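Local coordinates for glycosyltransferase (Streptomyces halstedii, PDB 3WAD), which belongs to the GT-B glycosyltransferases, enzymes built from two Rossmann-like domains that face each other across a cleft, at residues H226-N230 against T327-R331; F152-Q156 against W344-V349; T204-V208 against P220-H226. All blocks are in the same frame, centred on the assembly; numbering follows the deposited sequence.

Contact 1: H226-N230 against T327-R331; sequences HLPFN and TNAIR
Asn230 and Asn328 approach from opposite directions and pair their side-chain amides through two hydrogen bonds, a reciprocal link between the loop 226-230 and the helix 323-332. Asn328 ND2 gives the shorter bond, 2.9 Å to Asn230 OD1, arriving in the carbonyl plane on a lone pair. The return bond from Asn230 ND2 to Asn328 OD1 is longer at 3.2 Å, and its donor lies 24° out of the carbonyl plane; the two amide planes are 34° apart. Both side chains carry CG beside the backbone N (chi1 -55° in Asn230), which sends the amides toward one another. Asn328 ND2 has two acceptors, Asn230 OD1 and Gly324 O one helical turn back, which together hold the amide in orientation.

Packing is tightest around Pro228. Its CB lies 3.3 Å from Asn328 ND2 and its CG 3.8 Å from Thr327 CG2, while that same methyl touches His226 O at 3.5 Å. Thr327 OG1 comes in the plane of the His226 ring, at its CD2 edge, but its hydrogen bond goes to Gly323 O within the helix.

Toward Arg331 the contact is looser and hydrated. The extended arginine brings NH1 only to 3.7 Å from Leu227 CG, and a water bridges the two segments, donating to Pro228 O and to Asn328 OD1 and weakly accepting from Arg331 NH1. Arg331 NH2 forms a salt bridge with Glu30 of the second subunit.

The loop belongs to the N-terminal family region and the helix to the C-terminal one, so this contact joins the two halves of the GT-B fold. The paired amides give that junction a directional link, beside a water-mediated one that is probably more adaptable.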
loop_
_atom_site.group_PDB
_atom_site.type_symbol
_atom_site.label_atom_id
_atom_site.label_comp_id
_atom_site.label_asym_id
_atom_site.label_seq_id
_atom_site.Cartn_x
_atom_site.Cartn_y
_atom_site.Cartn_z
ATOM N N HIS B 226 -8.670 11.780 -7.294
ATOM C CA HIS B 226 -7.577 11.729 -6.341
ATOM C C HIS B 226 -7.952 11.062 -5.055
ATOM O O HIS B 226 -8.874 11.461 -4.377
ATOM C CB HIS B 226 -7.030 13.154 -6.094
ATOM C CG HIS B 226 -5.816 13.197 -5.227
ATOM N ND1 HIS B 226 -4.752 12.324 -5.383
ATOM C CD2 HIS B 226 -5.514 13.994 -4.163
ATOM C CE1 HIS B 226 -3.818 12.628 -4.492
ATOM N NE2 HIS B 226 -4.262 13.624 -3.736
ATOM N N LEU B 227 -7.217 10.021 -4.724
ATOM C CA LEU B 227 -7.450 9.342 -3.443
ATOM C C LEU B 227 -6.474 9.977 -2.330
ATOM O O LEU B 227 -5.245 10.021 -2.524
ATOM C CB LEU B 227 -7.374 7.805 -3.575
ATOM C CG LEU B 227 -8.051 6.949 -2.490
ATOM C CD1 LEU B 227 -7.926 5.516 -2.907
ATOM C CD2 LEU B 227 -7.186 7.106 -1.186
ATOM N N PRO B 228 -7.064 10.586 -1.257
ATOM C CA PRO B 228 -6.310 11.220 -0.148
ATOM C C PRO B 228 -5.798 10.168 0.771
ATOM O O PRO B 228 -6.574 9.524 1.448
ATOM C CB PRO B 228 -7.350 12.089 0.565
ATOM C CG PRO B 228 -8.656 11.711 0.117
ATOM C CD PRO B 228 -8.516 10.711 -1.084
ATOM N N PHE B 229 -4.505 9.876 0.702
ATOM C CA PHE B 229 -3.933 8.855 1.593
ATOM C C PHE B 229 -3.659 9.567 2.919
ATOM O O PHE B 229 -2.835 10.520 2.961
ATOM C CB PHE B 229 -2.612 8.272 1.036
ATOM C CG PHE B 229 -1.937 7.266 1.975
ATOM C CD1 PHE B 229 -2.624 6.157 2.404
ATOM C CD2 PHE B 229 -0.612 7.441 2.379
ATOM C CE1 PHE B 229 -2.035 5.221 3.251
ATOM C CE2 PHE B 229 0.000 6.524 3.236
ATOM C CZ PHE B 229 -0.734 5.389 3.686
ATOM N N ASN B 230 -4.290 9.080 3.972
ATOM C CA ASN B 230 -4.132 9.657 5.300
ATOM C C ASN B 230 -2.997 9.109 6.192
ATOM O O ASN B 230 -2.731 9.655 7.291
ATOM C CB ASN B 230 -5.503 9.699 5.997
ATOM C CG ASN B 230 -6.534 10.454 5.153
ATOM O OD1 ASN B 230 -6.208 11.476 4.475
ATOM N ND2 ASN B 230 -7.738 9.925 5.114
ATOM N N THR B 327 -9.385 17.233 0.015
ATOM C CA THR B 327 -9.758 16.115 -0.837
ATOM C C THR B 327 -10.595 15.148 -0.050
ATOM O O THR B 327 -11.507 14.560 -0.611
ATOM C CB THR B 327 -8.547 15.405 -1.495
ATOM O OG1 THR B 327 -7.790 16.359 -2.208
ATOM C CG2 THR B 327 -8.972 14.401 -2.502
ATOM N N ASN B 328 -10.336 14.981 1.256
ATOM C CA ASN B 328 -11.207 14.170 2.093
ATOM C C ASN B 328 -12.631 14.793 2.226
ATOM O O ASN B 328 -13.665 14.066 2.145
ATOM C CB ASN B 328 -10.584 14.001 3.496
ATOM C CG ASN B 328 -9.604 12.880 3.573
ATOM O OD1 ASN B 328 -9.980 11.738 3.688
ATOM N ND2 ASN B 328 -8.322 13.206 3.524
ATOM N N ALA B 329 -12.712 16.126 2.328
ATOM C CA ALA B 329 -14.057 16.749 2.446
ATOM C C ALA B 329 -14.787 16.599 1.092
ATOM O O ALA B 329 -16.026 16.454 1.067
ATOM C CB ALA B 329 -13.970 18.224 2.782
ATOM N N ILE B 330 -14.019 16.674 0.000
ATOM C CA ILE B 330 -14.609 16.423 -1.346
ATOM C C ILE B 330 -15.168 15.009 -1.426
ATOM O O ILE B 330 -16.348 14.812 -1.797
ATOM C CB ILE B 330 -13.613 16.631 -2.468
ATOM C CG1 ILE B 330 -13.272 18.107 -2.582
ATOM C CG2 ILE B 330 -14.197 16.135 -3.864
ATOM C CD1 ILE B 330 -12.485 18.370 -3.753
ATOM N N ARG B 331 -14.338 14.020 -1.075
ATOM C CA ARG B 331 -14.698 12.631 -1.240
ATOM C C ARG B 331 -15.883 12.211 -0.340
ATOM O O ARG B 331 -16.732 11.412 -0.741
ATOM C CB ARG B 331 -13.471 11.729 -0.990
ATOM C CG ARG B 331 -13.760 10.264 -0.910
ATOM C CD ARG B 331 -12.499 9.490 -0.636
ATOM N NE ARG B 331 -12.710 8.066 -0.857
ATOM C CZ ARG B 331 -11.828 7.109 -0.545
ATOM N NH1 ARG B 331 -10.657 7.422 0.055
ATOM N NH2 ARG B 331 -12.143 5.829 -0.787
HETATM O O HOH W 1 -9.634 9.270 2.142
#

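Contact 2: F152-Q156 against W344-V349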
loop_
_atom_site.group_PDB
_atom_site.type_symbol
_atom_site.label_atom_id
_atom_site.label_comp_id
_atom_site.label_asym_id
_atom_site.label_seq_id
_atom_site.Cartn_x
_atom_site.Cartn_y
_atom_site.Cartn_z
ATOM N N PHE B 152 0.384 18.326 -6.638
ATOM C CA PHE B 152 0.034 18.000 -5.245
ATOM C C PHE B 152 -0.973 19.078 -4.750
ATOM O O PHE B 152 -1.387 19.104 -3.576
ATOM C CB PHE B 152 1.364 17.949 -4.411
ATOM C CG PHE B 152 2.098 19.249 -4.417
ATOM C CD1 PHE B 152 1.669 20.294 -3.557
ATOM C CD2 PHE B 152 3.137 19.469 -5.299
ATOM C CE1 PHE B 152 2.312 21.540 -3.622
ATOM C CE2 PHE B 152 3.737 20.641 -5.380
ATOM C CZ PHE B 152 3.338 21.705 -4.536
ATOM N N GLY B 153 -1.410 19.948 -5.665
ATOM C CA GLY B 153 -2.513 20.927 -5.414
ATOM C C GLY B 153 -2.672 21.571 -6.783
ATOM O O GLY B 153 -2.373 20.948 -7.811
ATOM N N LEU B 154 -3.060 22.837 -6.825
ATOM C CA LEU B 154 -3.008 23.578 -8.080
ATOM C C LEU B 154 -1.621 23.820 -8.678
ATOM O O LEU B 154 -0.592 23.788 -7.999
ATOM C CB LEU B 154 -3.756 24.921 -7.923
ATOM C CG LEU B 154 -5.167 24.973 -7.314
ATOM C CD1 LEU B 154 -5.719 26.448 -7.419
ATOM C CD2 LEU B 154 -6.190 24.001 -7.881
ATOM N N ASP B 155 -1.584 24.025 -9.984
ATOM C CA ASP B 155 -0.321 24.152 -10.689
ATOM C C ASP B 155 0.170 25.614 -10.722
ATOM O O ASP B 155 0.178 26.237 -11.785
ATOM C CB ASP B 155 -0.461 23.574 -12.101
ATOM C CG ASP B 155 0.867 23.408 -12.794
ATOM O OD1 ASP B 155 1.994 23.551 -12.195
ATOM O OD2 ASP B 155 0.778 23.094 -13.990
ATOM N N GLN B 156 0.564 26.147 -9.552
ATOM C CA GLN B 156 1.078 27.502 -9.459
ATOM C C GLN B 156 2.243 27.669 -10.404
ATOM O O GLN B 156 2.426 28.723 -11.036
ATOM C CB GLN B 156 1.574 27.786 -8.028
ATOM C CG GLN B 156 0.507 27.787 -6.951
ATOM C CD GLN B 156 -0.536 28.918 -7.054
ATOM O OE1 GLN B 156 -0.643 29.617 -8.070
ATOM N NE2 GLN B 156 -1.298 29.116 -5.937
ATOM N N TRP B 344 0.550 27.216 -0.282
ATOM C CA TRP B 344 0.544 26.805 -1.706
ATOM C C TRP B 344 -0.604 27.429 -2.497
ATOM O O TRP B 344 -0.384 28.296 -3.347
ATOM C CB TRP B 344 0.574 25.257 -1.837
ATOM C CG TRP B 344 0.756 24.881 -3.247
ATOM C CD1 TRP B 344 -0.191 24.326 -4.064
ATOM C CD2 TRP B 344 1.952 25.077 -4.049
ATOM N NE1 TRP B 344 0.341 24.164 -5.358
ATOM C CE2 TRP B 344 1.644 24.666 -5.361
ATOM C CE3 TRP B 344 3.230 25.641 -3.783
ATOM C CZ2 TRP B 344 2.562 24.736 -6.379
ATOM C CZ3 TRP B 344 4.162 25.694 -4.779
ATOM C CH2 TRP B 344 3.824 25.242 -6.092
ATOM N N ASP B 345 -1.821 27.009 -2.202
ATOM C CA ASP B 345 -3.004 27.382 -2.996
ATOM C C ASP B 345 -4.240 27.503 -2.141
ATOM O O ASP B 345 -5.354 27.559 -2.681
ATOM C CB ASP B 345 -3.308 26.307 -4.061
ATOM C CG ASP B 345 -3.512 24.927 -3.443
ATOM O OD1 ASP B 345 -3.692 23.933 -4.192
ATOM O OD2 ASP B 345 -3.515 24.854 -2.185
ATOM N N GLU B 346 -4.073 27.521 -0.822
ATOM C CA GLU B 346 -5.218 27.372 0.038
ATOM C C GLU B 346 -6.206 28.537 -0.097
ATOM O O GLU B 346 -7.428 28.323 -0.019
ATOM C CB GLU B 346 -4.776 27.228 1.507
ATOM C CG GLU B 346 -3.868 26.086 1.754
ATOM C CD GLU B 346 -2.430 26.547 1.761
ATOM O OE1 GLU B 346 -1.958 27.290 0.870
ATOM O OE2 GLU B 346 -1.761 26.193 2.728
ATOM N N GLY B 347 -5.708 29.751 -0.283
ATOM C CA GLY B 347 -6.561 30.966 -0.367
ATOM C C GLY B 347 -7.468 30.871 -1.592
ATOM O O GLY B 347 -8.690 31.050 -1.537
ATOM N N TYR B 348 -6.856 30.498 -2.697
ATOM C CA TYR B 348 -7.491 30.534 -3.984
ATOM C C TYR B 348 -8.489 29.394 -4.096
ATOM O O TYR B 348 -9.604 29.598 -4.559
ATOM C CB TYR B 348 -6.437 30.480 -5.082
ATOM C CG TYR B 348 -7.058 30.418 -6.466
ATOM C CD1 TYR B 348 -7.080 31.545 -7.255
ATOM C CD2 TYR B 348 -7.608 29.223 -6.968
ATOM C CE1 TYR B 348 -7.589 31.502 -8.519
ATOM C CE2 TYR B 348 -8.120 29.158 -8.225
ATOM C CZ TYR B 348 -8.133 30.318 -8.982
ATOM O OH TYR B 348 -8.613 30.305 -10.233
ATOM N N VAL B 349 -8.114 28.206 -3.628
ATOM C CA VAL B 349 -9.049 27.079 -3.622
ATOM C C VAL B 349 -10.186 27.338 -2.618
ATOM O O VAL B 349 -11.336 26.972 -2.870
ATOM C CB VAL B 349 -8.334 25.808 -3.281
ATOM C CG1 VAL B 349 -9.344 24.653 -2.976
ATOM C CG2 VAL B 349 -7.370 25.426 -4.459
#
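With CG anti to the backbone N (chi1 -172°), Trp344 swings its indole between Phe152 and Gln156, while a bend at chi2 of Gln156 (-66°) folds that side chain along the ring. Phe152 CZ sits over one face, 3.5 Å from Trp344 CE2, the two rings being inclined at 49°. Gln156 CG covers the opposite face in a CH-pi contact, and its amide continues past the ring to donate from NE2 to Trp344 O at 2.9 Å; Gln156 OE1 accepts from Arg159 NH2, so both ends of the amide are used. The indole is therefore sandwiched, and its rotation is further fixed in the ring plane by the bond from Trp344 NE1 to Leu154 O (2.8 Å).

Asp345 OD1 accepts from Leu154 N at 2.9 Å on its anti side. The same oxygen forms a salt bridge with Arg326, so one buried carboxylate oxygen serves both a backbone amide and a guanidinium. Beyond it, Leu154 CD1 packs against Tyr348 CD2 (3.4 Å) and Val349 CG2 (3.5 Å).

Asp345 occupies the N-cap position of helix 346-355 without a side-chain capping bond, whereas Asp155 OD1 caps helix 156-168 at Gly158 N. The contact thus brings together the starts of two helices, one from each half of the GT-B fold, with the loop 152-156 leading out of strand 147-150 and Met213 covering Leu154 and Val349.

Contact 3: T204-V208 against P220-H226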
loop_
_atom_site.group_PDB
_atom_site.type_symbol
_atom_site.label_atom_id
_atom_site.label_comp_id
_atom_site.label_asym_id
_atom_site.label_seq_id
_atom_site.Cartn_x
_atom_site.Cartn_y
_atom_site.Cartn_z
ATOM N N THR B 204 4.181 15.059 -19.660
ATOM C CA THR B 204 2.866 15.601 -19.338
ATOM C C THR B 204 2.679 15.759 -17.827
ATOM O O THR B 204 3.591 15.502 -17.078
ATOM C CB THR B 204 1.749 14.775 -19.941
ATOM O OG1 THR B 204 0.525 15.484 -19.802
ATOM C CG2 THR B 204 1.567 13.399 -19.287
ATOM N N THR B 205 1.500 16.200 -17.405
ATOM C CA THR B 205 1.245 16.593 -15.984
ATOM C C THR B 205 0.050 15.827 -15.535
ATOM O O THR B 205 -0.888 15.691 -16.316
ATOM C CB THR B 205 0.906 18.047 -15.932
ATOM O OG1 THR B 205 2.115 18.738 -16.165
ATOM C CG2 THR B 205 0.345 18.438 -14.519
ATOM N N LEU B 206 0.084 15.295 -14.302
ATOM C CA LEU B 206 -1.084 14.605 -13.718
ATOM C C LEU B 206 -1.599 15.537 -12.629
ATOM O O LEU B 206 -0.820 15.936 -11.732
ATOM C CB LEU B 206 -0.714 13.191 -13.087
ATOM C CG LEU B 206 -1.784 12.444 -12.289
ATOM C CD1 LEU B 206 -3.140 12.130 -13.038
ATOM C CD2 LEU B 206 -1.297 11.123 -11.751
ATOM N N ALA B 207 -2.887 15.877 -12.685
ATOM C CA ALA B 207 -3.514 16.769 -11.687
ATOM C C ALA B 207 -4.161 16.014 -10.547
ATOM O O ALA B 207 -4.768 14.936 -10.788
ATOM C CB ALA B 207 -4.572 17.665 -12.418
ATOM N N VAL B 208 -4.117 16.555 -9.310
ATOM C CA VAL B 208 -4.847 15.903 -8.242
ATOM C C VAL B 208 -6.104 16.694 -7.836
ATOM O O VAL B 208 -6.958 16.185 -7.132
ATOM C CB VAL B 208 -3.949 15.715 -7.005
ATOM C CG1 VAL B 208 -2.829 14.691 -7.293
ATOM C CG2 VAL B 208 -3.381 17.076 -6.523
ATOM N N PRO B 220 -2.116 20.225 -21.708
ATOM C CA PRO B 220 -3.162 19.379 -21.172
ATOM C C PRO B 220 -2.624 18.688 -19.884
ATOM O O PRO B 220 -1.396 18.654 -19.637
ATOM C CB PRO B 220 -3.442 18.402 -22.326
ATOM C CG PRO B 220 -2.480 18.784 -23.454
ATOM C CD PRO B 220 -1.392 19.580 -22.814
ATOM N N ALA B 221 -3.540 18.226 -19.045
ATOM C CA ALA B 221 -3.234 17.639 -17.728
ATOM C C ALA B 221 -4.146 16.470 -17.670
ATOM O O ALA B 221 -5.319 16.611 -18.018
ATOM C CB ALA B 221 -3.631 18.587 -16.578
ATOM N N LEU B 222 -3.666 15.338 -17.189
ATOM C CA LEU B 222 -4.559 14.217 -16.932
ATOM C C LEU B 222 -5.207 14.594 -15.610
ATOM O O LEU B 222 -4.545 15.158 -14.728
ATOM C CB LEU B 222 -3.728 12.955 -16.749
ATOM C CG LEU B 222 -2.964 12.459 -17.985
ATOM C CD1 LEU B 222 -1.943 11.440 -17.520
ATOM C CD2 LEU B 222 -4.010 11.783 -18.850
ATOM N N SER B 223 -6.495 14.317 -15.489
ATOM C CA SER B 223 -7.165 14.431 -14.237
ATOM C C SER B 223 -7.483 13.056 -13.706
ATOM O O SER B 223 -7.299 12.023 -14.410
ATOM C CB SER B 223 -8.409 15.305 -14.370
ATOM O OG SER B 223 -9.379 14.673 -15.201
ATOM N N MET B 224 -7.918 13.043 -12.459
ATOM C CA MET B 224 -7.963 11.827 -11.671
ATOM C C MET B 224 -8.879 12.052 -10.464
ATOM O O MET B 224 -9.036 13.161 -9.997
ATOM C CB MET B 224 -6.548 11.402 -11.296
ATOM C CG MET B 224 -6.433 10.622 -10.043
ATOM S SD MET B 224 -4.739 10.288 -9.698
ATOM C CE MET B 224 -4.143 11.935 -9.274
ATOM N N ARG B 225 -9.604 11.012 -10.093
ATOM C CA ARG B 225 -10.359 10.976 -8.855
ATOM C C ARG B 225 -9.324 10.709 -7.724
ATOM O O ARG B 225 -9.179 9.590 -7.220
ATOM C CB ARG B 225 -11.384 9.858 -8.929
ATOM C CG ARG B 225 -12.386 9.848 -7.757
ATOM C CD ARG B 225 -13.452 8.835 -7.942
ATOM N NE ARG B 225 -12.862 7.472 -7.948
ATOM C CZ ARG B 225 -13.402 6.397 -8.510
ATOM N NH1 ARG B 225 -14.557 6.499 -9.173
ATOM N NH2 ARG B 225 -12.777 5.221 -8.445
ATOM N N HIS B 226 -8.670 11.780 -7.294
ATOM C CA HIS B 226 -7.577 11.729 -6.341
ATOM C C HIS B 226 -7.952 11.062 -5.055
ATOM O O HIS B 226 -8.874 11.461 -4.377
ATOM C CB HIS B 226 -7.030 13.154 -6.094
ATOM C CG HIS B 226 -5.816 13.197 -5.227
ATOM N ND1 HIS B 226 -4.752 12.324 -5.383
ATOM C CD2 HIS B 226 -5.514 13.994 -4.163
ATOM C CE1 HIS B 226 -3.818 12.628 -4.492
ATOM N NE2 HIS B 226 -4.262 13.624 -3.736
HETATM O O HOH W 2 -9.357 15.010 -7.942
#
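Strand 204-206 pairs in parallel with the short, weakly bonded strand around 221-222 at one edge of the N-terminal Rossmann-like sheet, where Leu222 N donates to Thr205 O (2.9 Å) and Leu222 O receives Ala207 N (2.7 Å). Leu222 thereby uses both its backbone polar atoms on the neighbouring strand, in the pattern expected of a parallel pair.

The side chains of Leu206 and Leu222 share one face of the sheet but take different rotamers. Leu206 has CG anti to the backbone N (chi1 172°), which lays its CD1 against Leu222 CB at 3.8 Å, whereas Leu222 keeps CG beside its own backbone N; the two cross at about a right angle. Val148 and Met150 of strand 147-150 flank Leu206, and Glu408 of helix 402-415 lies against Leu222.

Past the paired residues, Met224 reaches back toward segment 204-208. Its side chain is extended through chi2 and then bends at chi3 (70°), turning the terminal methyl inward among Leu206, Ala207 and Val208. There CE touches Leu206 CD2 at 3.9 Å and Val208 CG1 at 3.6 Å, while Leu402 and Thr405 of the C-terminal helix border the same side chain.

Where segment 220-226 bulges away beyond Ser223, a water bridges Val208 O and Met224 O, donating to both. Val208 then closes the contact by lying alongside His226 and pointing the same way, in a CH-pi contact that places Val208 CB over the centre of the imidazole, 3.6 Å from the ring centroid.

Contacts 1 and 2 both join the N-terminal to the C-terminal half of the GT-B fold, with centres 15 Å apart and nearest atoms about 6 Å apart, so they make two separate connections between the halves. Contact 3 lies wholly within the N-terminal half. It passes directly into contact 1 through the shared His226, where the chain leaves the sheet edge and the following loop packs against helix 323-332, although the two centres are 15 Å apart. Contact 3 also touches contact 2, with Val208 CG2 3.6 Å from Gly153 N. The segment 204-208 is thus in touch with a chain segment from each of the two interdomain contacts.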